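Local coordinates for protein NAD(P)H dehydrogenase (quinone) (Mycobacterium tuberculosis, PDB 1XDI) that uses FAD to reduce quinones such as menadione to quinols at the expense of NADH or NADPH, at residues A[175-189]-A[265-277]. Residues are numbered along the deposited sequence; the frame is centred on the assembly and turned at random.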
# COMPACT_ATOMS: atom_id res chain seq x y z
N LEU A 175 19.62 -13.98 -41.44
CA LEU A 175 18.65 -15.00 -41.82
C LEU A 175 17.55 -14.64 -42.88
O LEU A 175 17.13 -15.49 -43.67
CB LEU A 175 17.95 -15.51 -40.56
CG LEU A 175 18.87 -16.21 -39.59
CD1 LEU A 175 18.33 -16.23 -38.20
CD2 LEU A 175 19.07 -17.63 -40.10
N TYR A 176 17.07 -13.40 -42.89
CA TYR A 176 15.98 -13.01 -43.77
C TYR A 176 16.41 -12.64 -45.15
O TYR A 176 15.63 -12.11 -45.94
CB TYR A 176 15.21 -11.87 -43.14
CG TYR A 176 15.08 -12.06 -41.65
CD1 TYR A 176 14.38 -13.13 -41.11
CD2 TYR A 176 15.67 -11.17 -40.78
CE1 TYR A 176 14.26 -13.28 -39.74
CE2 TYR A 176 15.57 -11.32 -39.41
CZ TYR A 176 14.88 -12.36 -38.90
OH TYR A 176 14.88 -12.49 -37.53
N ASP A 177 17.66 -12.92 -45.44
CA ASP A 177 18.21 -12.68 -46.74
C ASP A 177 18.16 -13.91 -47.62
O ASP A 177 18.46 -13.83 -48.81
CB ASP A 177 19.62 -12.26 -46.60
CG ASP A 177 19.72 -10.98 -45.87
OD1 ASP A 177 18.72 -10.23 -45.92
OD2 ASP A 177 20.79 -10.72 -45.28
N LEU A 178 17.82 -15.05 -47.03
CA LEU A 178 17.72 -16.31 -47.74
C LEU A 178 16.41 -16.35 -48.52
O LEU A 178 15.40 -15.82 -48.04
CB LEU A 178 17.69 -17.48 -46.78
CG LEU A 178 18.71 -17.61 -45.66
CD1 LEU A 178 18.21 -18.72 -44.80
CD2 LEU A 178 20.12 -17.94 -46.17
N ASP A 179 16.41 -17.00 -49.69
CA ASP A 179 15.19 -17.12 -50.47
C ASP A 179 14.59 -18.51 -50.42
O ASP A 179 13.66 -18.83 -51.18
CB ASP A 179 15.42 -16.73 -51.92
CG ASP A 179 15.44 -15.22 -52.10
OD1 ASP A 179 14.40 -14.55 -51.76
OD2 ASP A 179 16.49 -14.71 -52.58
N ALA A 180 15.12 -19.35 -49.53
CA ALA A 180 14.61 -20.71 -49.38
C ALA A 180 14.95 -21.31 -48.04
O ALA A 180 15.99 -21.02 -47.47
CB ALA A 180 15.15 -21.57 -50.47
N LEU A 181 14.07 -22.15 -47.51
CA LEU A 181 14.37 -22.79 -46.23
C LEU A 181 15.62 -23.68 -46.30
O LEU A 181 15.83 -24.40 -47.24
CB LEU A 181 13.20 -23.64 -45.77
CG LEU A 181 11.91 -22.91 -45.44
CD1 LEU A 181 10.96 -23.91 -44.83
CD2 LEU A 181 12.15 -21.77 -44.46
N PRO A 182 16.46 -23.62 -45.30
CA PRO A 182 17.65 -24.47 -45.34
C PRO A 182 17.29 -25.94 -45.37
O PRO A 182 16.26 -26.34 -44.86
CB PRO A 182 18.35 -24.08 -44.05
CG PRO A 182 18.06 -22.59 -43.98
CD PRO A 182 16.57 -22.61 -44.24
N ASP A 183 18.15 -26.75 -45.95
CA ASP A 183 17.93 -28.20 -45.97
C ASP A 183 18.25 -28.82 -44.64
O ASP A 183 17.51 -29.65 -44.15
CB ASP A 183 18.79 -28.84 -47.04
CG ASP A 183 18.10 -28.82 -48.37
OD1 ASP A 183 17.66 -27.74 -48.81
OD2 ASP A 183 17.97 -29.91 -48.98
N HIS A 184 19.37 -28.38 -44.04
CA HIS A 184 19.82 -28.83 -42.72
C HIS A 184 20.46 -27.66 -42.01
O HIS A 184 21.59 -27.32 -42.32
CB HIS A 184 20.89 -29.90 -42.83
CG HIS A 184 21.27 -30.50 -41.52
ND1 HIS A 184 22.47 -31.15 -41.31
CD2 HIS A 184 20.60 -30.57 -40.35
CE1 HIS A 184 22.52 -31.58 -40.06
NE2 HIS A 184 21.39 -31.24 -39.46
N LEU A 185 19.75 -27.05 -41.06
CA LEU A 185 20.26 -25.91 -40.31
C LEU A 185 21.09 -26.29 -39.07
O LEU A 185 20.63 -27.03 -38.16
CB LEU A 185 19.11 -24.98 -39.89
CG LEU A 185 19.55 -23.74 -39.08
CD1 LEU A 185 20.61 -23.00 -39.84
CD2 LEU A 185 18.40 -22.77 -38.81
N ILE A 186 22.33 -25.80 -39.04
CA ILE A 186 23.15 -26.07 -37.89
C ILE A 186 23.20 -24.75 -37.19
O ILE A 186 23.59 -23.77 -37.82
CB ILE A 186 24.57 -26.43 -38.25
CG1 ILE A 186 24.57 -27.50 -39.34
CG2 ILE A 186 25.30 -26.87 -36.97
CD1 ILE A 186 25.59 -28.57 -39.07
N VAL A 187 22.80 -24.74 -35.92
CA VAL A 187 22.78 -23.58 -35.03
C VAL A 187 23.86 -23.73 -33.92
O VAL A 187 23.80 -24.62 -33.06
CB VAL A 187 21.41 -23.45 -34.35
CG1 VAL A 187 21.51 -22.67 -33.05
CG2 VAL A 187 20.50 -22.76 -35.27
N VAL A 188 24.82 -22.82 -33.93
CA VAL A 188 25.91 -22.87 -32.96
C VAL A 188 25.71 -21.97 -31.76
O VAL A 188 25.59 -20.78 -31.93
CB VAL A 188 27.23 -22.49 -33.67
CG1 VAL A 188 28.39 -22.49 -32.70
CG2 VAL A 188 27.48 -23.48 -34.81
N GLY A 189 25.64 -22.55 -30.57
CA GLY A 189 25.50 -21.75 -29.35
C GLY A 189 24.21 -21.88 -28.58
O GLY A 189 23.19 -21.44 -29.06
N THR A 265 32.60 -33.77 -36.45
CA THR A 265 32.10 -32.73 -37.34
C THR A 265 30.61 -32.94 -37.67
O THR A 265 30.11 -34.01 -37.42
CB THR A 265 32.95 -32.69 -38.64
OG1 THR A 265 33.14 -34.02 -39.13
CG2 THR A 265 34.33 -32.05 -38.39
N VAL A 266 29.87 -31.92 -38.14
CA VAL A 266 28.46 -32.09 -38.59
C VAL A 266 28.42 -31.36 -39.91
O VAL A 266 29.29 -30.53 -40.19
CB VAL A 266 27.36 -31.38 -37.77
CG1 VAL A 266 26.24 -32.35 -37.46
CG2 VAL A 266 27.91 -30.80 -36.55
N GLU A 267 27.42 -31.64 -40.72
CA GLU A 267 27.34 -30.96 -41.99
C GLU A 267 25.93 -30.39 -42.27
O GLU A 267 24.95 -31.10 -42.19
CB GLU A 267 27.77 -31.91 -43.14
CG GLU A 267 29.28 -32.06 -43.37
CD GLU A 267 29.68 -32.05 -44.88
OE1 GLU A 267 29.02 -31.31 -45.68
OE2 GLU A 267 30.66 -32.74 -45.27
N GLY A 268 25.79 -29.13 -42.58
CA GLY A 268 24.45 -28.68 -42.88
C GLY A 268 24.46 -27.85 -44.16
O GLY A 268 25.48 -27.76 -44.87
N SER A 269 23.31 -27.25 -44.49
CA SER A 269 23.31 -26.39 -45.65
C SER A 269 23.83 -25.02 -45.19
O SER A 269 24.60 -24.35 -45.91
CB SER A 269 21.91 -26.23 -46.22
OG SER A 269 20.95 -26.27 -45.20
N HIS A 270 23.43 -24.65 -43.96
CA HIS A 270 23.78 -23.35 -43.37
C HIS A 270 24.17 -23.44 -41.91
O HIS A 270 23.79 -24.38 -41.22
CB HIS A 270 22.59 -22.39 -43.44
CG HIS A 270 21.84 -22.42 -44.73
ND1 HIS A 270 21.85 -21.37 -45.63
CD2 HIS A 270 21.07 -23.38 -45.29
CE1 HIS A 270 21.13 -21.69 -46.69
NE2 HIS A 270 20.64 -22.91 -46.50
N ALA A 271 24.90 -22.44 -41.44
CA ALA A 271 25.26 -22.37 -40.03
C ALA A 271 24.79 -20.99 -39.52
O ALA A 271 25.13 -19.93 -40.10
CB ALA A 271 26.77 -22.52 -39.83
N LEU A 272 23.97 -21.01 -38.48
CA LEU A 272 23.48 -19.80 -37.84
C LEU A 272 24.40 -19.60 -36.60
O LEU A 272 24.34 -20.42 -35.64
CB LEU A 272 22.03 -19.99 -37.35
CG LEU A 272 21.17 -18.74 -36.99
CD1 LEU A 272 20.27 -19.04 -35.84
CD2 LEU A 272 22.03 -17.57 -36.61
N MET A 273 25.25 -18.58 -36.60
CA MET A 273 26.07 -18.32 -35.41
C MET A 273 25.19 -17.61 -34.33
O MET A 273 24.65 -16.49 -34.53
CB MET A 273 27.29 -17.47 -35.75
CG MET A 273 28.39 -18.21 -36.52
SD MET A 273 28.67 -19.89 -35.89
CE MET A 273 28.46 -20.70 -37.40
N THR A 274 25.01 -18.29 -33.20
CA THR A 274 24.19 -17.77 -32.12
C THR A 274 25.03 -17.59 -30.90
O THR A 274 24.77 -18.12 -29.84
CB THR A 274 22.96 -18.71 -31.88
OG1 THR A 274 21.83 -18.14 -32.56
CG2 THR A 274 22.60 -18.86 -30.42
N ILE A 275 26.11 -16.85 -31.03
CA ILE A 275 26.86 -16.64 -29.81
C ILE A 275 26.23 -15.40 -29.15
O ILE A 275 25.00 -15.20 -29.20
CB ILE A 275 28.29 -16.34 -30.07
CG1 ILE A 275 28.94 -17.45 -30.86
CG2 ILE A 275 28.94 -16.16 -28.75
CD1 ILE A 275 30.12 -16.90 -31.58
N GLY A 276 27.06 -14.57 -28.53
CA GLY A 276 26.48 -13.40 -27.93
C GLY A 276 26.72 -12.18 -28.78
O GLY A 276 26.81 -12.28 -30.00
N SER A 277 26.81 -11.02 -28.12
CA SER A 277 27.07 -9.77 -28.80
C SER A 277 28.11 -9.01 -28.01
O SER A 277 28.47 -9.42 -26.91
CB SER A 277 25.79 -8.94 -28.88
OG SER A 277 24.70 -9.79 -29.19
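Ile186 and Val188, on either side of Val187 along the strand, bond to the backbone of Leu272, the residue paired with Val187. These bonds join strands 185-188 and 270-273 in parallel. Ile186 N donates to His270 O (3.0 Å), and Leu272 N to Ile186 O. Val188 N then bonds Leu272 O, and Thr274 N bonds Val188 O just past the strand end. The axes of the two short strands come within 4.7 Å and diverge by 24°.

Ser269 and His184 add bonds just ahead of the paired strands. Ser269 OG accepts His184 N at 2.9 Å in a nearly straight bond (171°), while Ser269 N returns a bond to His184 O. With CG anti to the backbone N (chi1 -173°), the His184 ring is carried toward strand 265-268, where ND1 donates to Glu267 O at 2.6 Å. Its NE2 is bonded to Thr209, so both ring nitrogens are engaged.

Apolar contacts line both faces. On one, Val187 CG2 lies beside Leu272 CD1, and the Leu175 and Leu272 side chains cross at about a right angle, CD2 of Leu175 near CG of Leu272. On the other, Val188 CB touches Met273 SD (3.7 Å), and Ile186 CD1 reaches Val266 CB (3.6 Å) in the antiparallel sheet of strands 246-251, 256-260 and 265-268.

Pro182 CG makes a CH-pi contact over the His270 ring, 3.7 Å from its centroid.

Gly189 opens a GxGxxG-type sequence before helix 192-203. This is consistent with the Rossmann-type NAD(P)H-binding domain of flavoprotein disulfide reductases, in whose five-stranded parallel sheet 185-188 is the middle strand and 270-273 its neighbour.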